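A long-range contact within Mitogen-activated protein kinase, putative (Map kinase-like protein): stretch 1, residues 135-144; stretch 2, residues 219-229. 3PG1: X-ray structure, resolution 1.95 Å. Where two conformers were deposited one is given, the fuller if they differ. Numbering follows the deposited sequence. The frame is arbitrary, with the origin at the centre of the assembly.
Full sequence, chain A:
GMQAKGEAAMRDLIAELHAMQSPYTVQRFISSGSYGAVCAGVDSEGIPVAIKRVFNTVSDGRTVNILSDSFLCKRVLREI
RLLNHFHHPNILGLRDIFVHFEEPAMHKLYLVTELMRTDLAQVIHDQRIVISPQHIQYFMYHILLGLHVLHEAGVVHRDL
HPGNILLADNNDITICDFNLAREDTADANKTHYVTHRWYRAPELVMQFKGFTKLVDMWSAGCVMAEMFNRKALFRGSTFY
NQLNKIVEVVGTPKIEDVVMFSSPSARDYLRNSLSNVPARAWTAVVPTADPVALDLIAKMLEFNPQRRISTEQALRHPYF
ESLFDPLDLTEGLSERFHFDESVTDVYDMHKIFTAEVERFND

Stretch 1 (135-144) HIQYFMYHIL
Stretch 2 219-229: SAGCVMAEMFN

The contact between residues 135-144 and 219-229 is a near-antiparallel packing of two helices, made mainly by apolar side chains, with no hydrogen bond between the helices and with a methionine knob packed among four residues of the first helix. It illustrates a general principle: when helical backbones satisfy their own hydrogen bonds, the interface between them can be left largely to shape and van der Waals contact.

Both stretches are helical throughout, with phi near -60° to -75° and psi mostly between -30° and -50°. Their i to i+4 ladders run from Phe 139 N to His 135 O (2.9 Å) through Leu 144 N to Met 140 O (2.9 Å), and from Val 223 N to Ser 219 O (2.9 Å) through Asn 229 N to Ala 225 O (2.9 Å); the bond from Phe 228 N to Met 224 O, at 3.4 Å, is weak. Their axes approach to 10.4 Å with 162° between N-to-C directions, so the register descends one helix as it climbs the other: CA to CA, Ile 136 lies 6.6 Å from Met 227, Met 140 lies 6.7 Å from Met 224, and Leu 144 lies 7.5 Å from Ala 220.

Met 227 (chi1 m, chi2 t, chi3 m) is the knob, seated among Ile 136, Phe 139, Met 140 and Ile 143. Met 227 CB meets Ile 136 CG1 at 3.8 Å, while Met 227 CE reaches Met 140 SD at 3.4 Å and Ile 143 CD1 at 4.3 Å. Met 227 SD approaches CD2 of Phe 139 (chi1 m, chi2 -27°) at 3.7 Å, at the ring edge and near the ring plane, a sulfur-aromatic geometry that brings the polarizable sulfur to the ring's hydrogen-bearing rim.

Ile 136 (m, t) extends the contact towards the C-terminal end of the second stretch. Ile 136 CD1 lies 3.7 Å from the centroid of the Phe 228 ring, 14° off the normal, a CH-pi contact of a methyl over an aromatic face. Phe 228 has its CA-to-CB bond sideways, but with chi1 at -80° and chi2 at -79° the ring comes nearer.

Met 140, m at all three chi angles, bends along the face of the second helix, placing Met 140 SD 3.7 Å from Met 224 CB and Met 140 CE 3.5 Å from Ala 220 O. Met 224 is extended, t throughout. Ile 143 (m, t) sets Ile 143 CD1 4.1 Å from CG1 of Val 223, whose chi1 is t. At the far end, Leu 144 (m, t) brings Leu 144 CD2 within 4.1 Å of Ala 220 CB.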

# COMPACT_ATOMS: atom_id res chain seq x y z
N HIS A 135 -11.85 18.32 0.78
CA HIS A 135 -11.00 17.39 0.02
C HIS A 135 -10.46 16.34 0.97
O HIS A 135 -10.42 15.16 0.62
CB HIS A 135 -9.80 18.11 -0.64
CG HIS A 135 -10.15 18.97 -1.81
ND1 HIS A 135 -9.61 20.25 -1.95
CD2 HIS A 135 -10.98 18.73 -2.85
CE1 HIS A 135 -10.11 20.73 -3.07
NE2 HIS A 135 -10.94 19.85 -3.65
N ILE A 136 -10.03 16.77 2.18
CA ILE A 136 -9.46 15.83 3.19
C ILE A 136 -10.49 14.78 3.59
O ILE A 136 -10.13 13.60 3.74
CB ILE A 136 -8.83 16.54 4.42
CG1 ILE A 136 -7.70 17.50 3.97
CG2 ILE A 136 -8.29 15.50 5.49
CD1 ILE A 136 -7.18 18.52 5.02
N GLN A 137 -11.72 15.20 3.86
CA GLN A 137 -12.77 14.28 4.29
C GLN A 137 -13.03 13.24 3.19
O GLN A 137 -13.15 12.04 3.45
CB GLN A 137 -14.04 15.07 4.65
CG GLN A 137 -15.15 14.17 5.20
CD GLN A 137 -16.56 14.71 4.96
OE1 GLN A 137 -17.46 14.53 5.78
NE2 GLN A 137 -16.77 15.40 3.86
N TYR A 138 -13.11 13.73 1.95
CA TYR A 138 -13.38 12.86 0.80
C TYR A 138 -12.26 11.83 0.60
O TYR A 138 -12.54 10.64 0.49
CB TYR A 138 -13.60 13.71 -0.47
CG TYR A 138 -14.04 12.87 -1.64
CD1 TYR A 138 -15.36 12.45 -1.76
CD2 TYR A 138 -13.14 12.50 -2.64
CE1 TYR A 138 -15.79 11.71 -2.86
CE2 TYR A 138 -13.56 11.76 -3.75
CZ TYR A 138 -14.88 11.37 -3.85
OH TYR A 138 -15.29 10.58 -4.88
N PHE A 139 -11.00 12.30 0.51
CA PHE A 139 -9.83 11.43 0.35
C PHE A 139 -9.75 10.40 1.46
O PHE A 139 -9.53 9.22 1.19
CB PHE A 139 -8.50 12.25 0.34
CG PHE A 139 -8.24 13.15 -0.86
CD1 PHE A 139 -8.79 12.87 -2.10
CD2 PHE A 139 -7.47 14.30 -0.73
CE1 PHE A 139 -8.57 13.72 -3.20
CE2 PHE A 139 -7.25 15.15 -1.83
CZ PHE A 139 -7.79 14.85 -3.05
N MET A 140 -9.90 10.84 2.73
CA MET A 140 -9.84 9.95 3.90
C MET A 140 -10.95 8.89 3.84
O MET A 140 -10.69 7.73 4.19
CB MET A 140 -9.95 10.74 5.22
CG MET A 140 -8.64 11.49 5.60
SD MET A 140 -7.15 10.41 5.48
CE MET A 140 -7.55 9.10 6.64
N TYR A 141 -12.15 9.27 3.39
CA TYR A 141 -13.26 8.32 3.31
C TYR A 141 -12.84 7.16 2.36
O TYR A 141 -13.01 6.00 2.70
CB TYR A 141 -14.59 9.01 2.85
CG TYR A 141 -15.81 8.10 2.93
CD1 TYR A 141 -16.27 7.61 4.16
CD2 TYR A 141 -16.49 7.72 1.78
CE1 TYR A 141 -17.37 6.75 4.23
CE2 TYR A 141 -17.64 6.90 1.85
CZ TYR A 141 -18.05 6.40 3.08
OH TYR A 141 -19.15 5.56 3.16
N HIS A 142 -12.29 7.50 1.19
CA HIS A 142 -11.88 6.52 0.18
C HIS A 142 -10.64 5.73 0.59
O HIS A 142 -10.56 4.52 0.32
CB HIS A 142 -11.74 7.20 -1.18
CG HIS A 142 -13.07 7.57 -1.78
ND1 HIS A 142 -13.65 6.81 -2.78
CD2 HIS A 142 -13.91 8.58 -1.47
CE1 HIS A 142 -14.81 7.39 -3.06
NE2 HIS A 142 -15.02 8.45 -2.29
N ILE A 143 -9.69 6.40 1.27
CA ILE A 143 -8.51 5.71 1.81
C ILE A 143 -8.97 4.64 2.80
O ILE A 143 -8.49 3.51 2.75
CB ILE A 143 -7.48 6.69 2.50
CG1 ILE A 143 -6.77 7.61 1.46
CG2 ILE A 143 -6.45 5.94 3.39
CD1 ILE A 143 -6.19 8.93 2.09
N LEU A 144 -9.89 5.00 3.73
CA LEU A 144 -10.34 4.03 4.74
C LEU A 144 -11.19 2.91 4.15
O LEU A 144 -11.14 1.80 4.63
CB LEU A 144 -11.05 4.71 5.91
CG LEU A 144 -10.10 5.50 6.84
CD1 LEU A 144 -10.89 6.43 7.77
CD2 LEU A 144 -9.18 4.52 7.65
N SER A 219 -1.06 4.35 10.09
CA SER A 219 -0.57 5.01 8.88
C SER A 219 -1.59 5.99 8.31
O SER A 219 -1.24 7.11 7.88
CB SER A 219 -0.17 3.99 7.81
OG SER A 219 0.70 2.99 8.33
N ALA A 220 -2.85 5.57 8.29
CA ALA A 220 -3.94 6.41 7.80
C ALA A 220 -4.08 7.72 8.64
O ALA A 220 -4.32 8.76 8.07
CB ALA A 220 -5.24 5.60 7.79
N GLY A 221 -3.95 7.62 9.96
CA GLY A 221 -3.99 8.78 10.86
C GLY A 221 -2.84 9.73 10.57
O GLY A 221 -3.02 10.94 10.58
N CYS A 222 -1.64 9.18 10.28
CA CYS A 222 -0.46 9.98 9.91
C CYS A 222 -0.76 10.71 8.60
O CYS A 222 -0.47 11.88 8.49
CB CYS A 222 0.77 9.09 9.76
SG CYS A 222 1.41 8.48 11.35
N VAL A 223 -1.35 10.01 7.62
CA VAL A 223 -1.71 10.61 6.32
C VAL A 223 -2.73 11.73 6.51
O VAL A 223 -2.55 12.81 5.97
CB VAL A 223 -2.16 9.53 5.30
CG1 VAL A 223 -2.80 10.18 4.04
CG2 VAL A 223 -0.98 8.64 4.91
N MET A 224 -3.75 11.49 7.35
CA MET A 224 -4.81 12.48 7.62
C MET A 224 -4.19 13.78 8.19
O MET A 224 -4.43 14.84 7.64
CB MET A 224 -5.84 11.90 8.60
CG MET A 224 -7.02 12.83 8.79
SD MET A 224 -8.43 12.02 9.53
CE MET A 224 -9.45 13.50 9.89
N ALA A 225 -3.39 13.69 9.27
CA ALA A 225 -2.71 14.86 9.88
C ALA A 225 -1.81 15.58 8.86
O ALA A 225 -1.76 16.82 8.80
CB ALA A 225 -1.88 14.42 11.09
N GLU A 226 -1.17 14.81 7.99
CA GLU A 226 -0.27 15.36 6.99
C GLU A 226 -1.02 16.17 5.94
O GLU A 226 -0.48 17.15 5.45
CB GLU A 226 0.54 14.25 6.33
CG GLU A 226 1.66 14.80 5.43
CD GLU A 226 2.62 13.74 4.91
OE1 GLU A 226 2.72 12.64 5.52
OE2 GLU A 226 3.24 13.99 3.87
N MET A 227 -2.26 15.78 5.61
CA MET A 227 -3.01 16.55 4.61
C MET A 227 -3.41 17.90 5.20
O MET A 227 -3.54 18.86 4.45
CB MET A 227 -4.26 15.78 4.14
CG MET A 227 -3.94 14.74 3.08
SD MET A 227 -5.40 14.03 2.29
CE MET A 227 -5.90 12.97 3.54
N PHE A 228 -3.67 17.96 6.52
CA PHE A 228 -4.01 19.24 7.16
C PHE A 228 -2.75 20.12 7.27
O PHE A 228 -2.77 21.30 6.91
CB PHE A 228 -4.57 19.03 8.57
CG PHE A 228 -6.02 18.62 8.64
CD1 PHE A 228 -7.03 19.56 8.49
CD2 PHE A 228 -6.37 17.28 8.86
CE1 PHE A 228 -8.38 19.18 8.50
CE2 PHE A 228 -7.72 16.90 8.90
CZ PHE A 228 -8.72 17.85 8.74
N ASN A 229 -1.66 19.52 7.78
CA ASN A 229 -0.39 20.19 8.04
C ASN A 229 0.47 20.47 6.83
O ASN A 229 1.29 21.39 6.88
CB ASN A 229 0.40 19.45 9.13
CG ASN A 229 -0.27 19.49 10.49
OD1 ASN A 229 -1.28 20.15 10.67
ND2 ASN A 229 0.24 18.74 11.46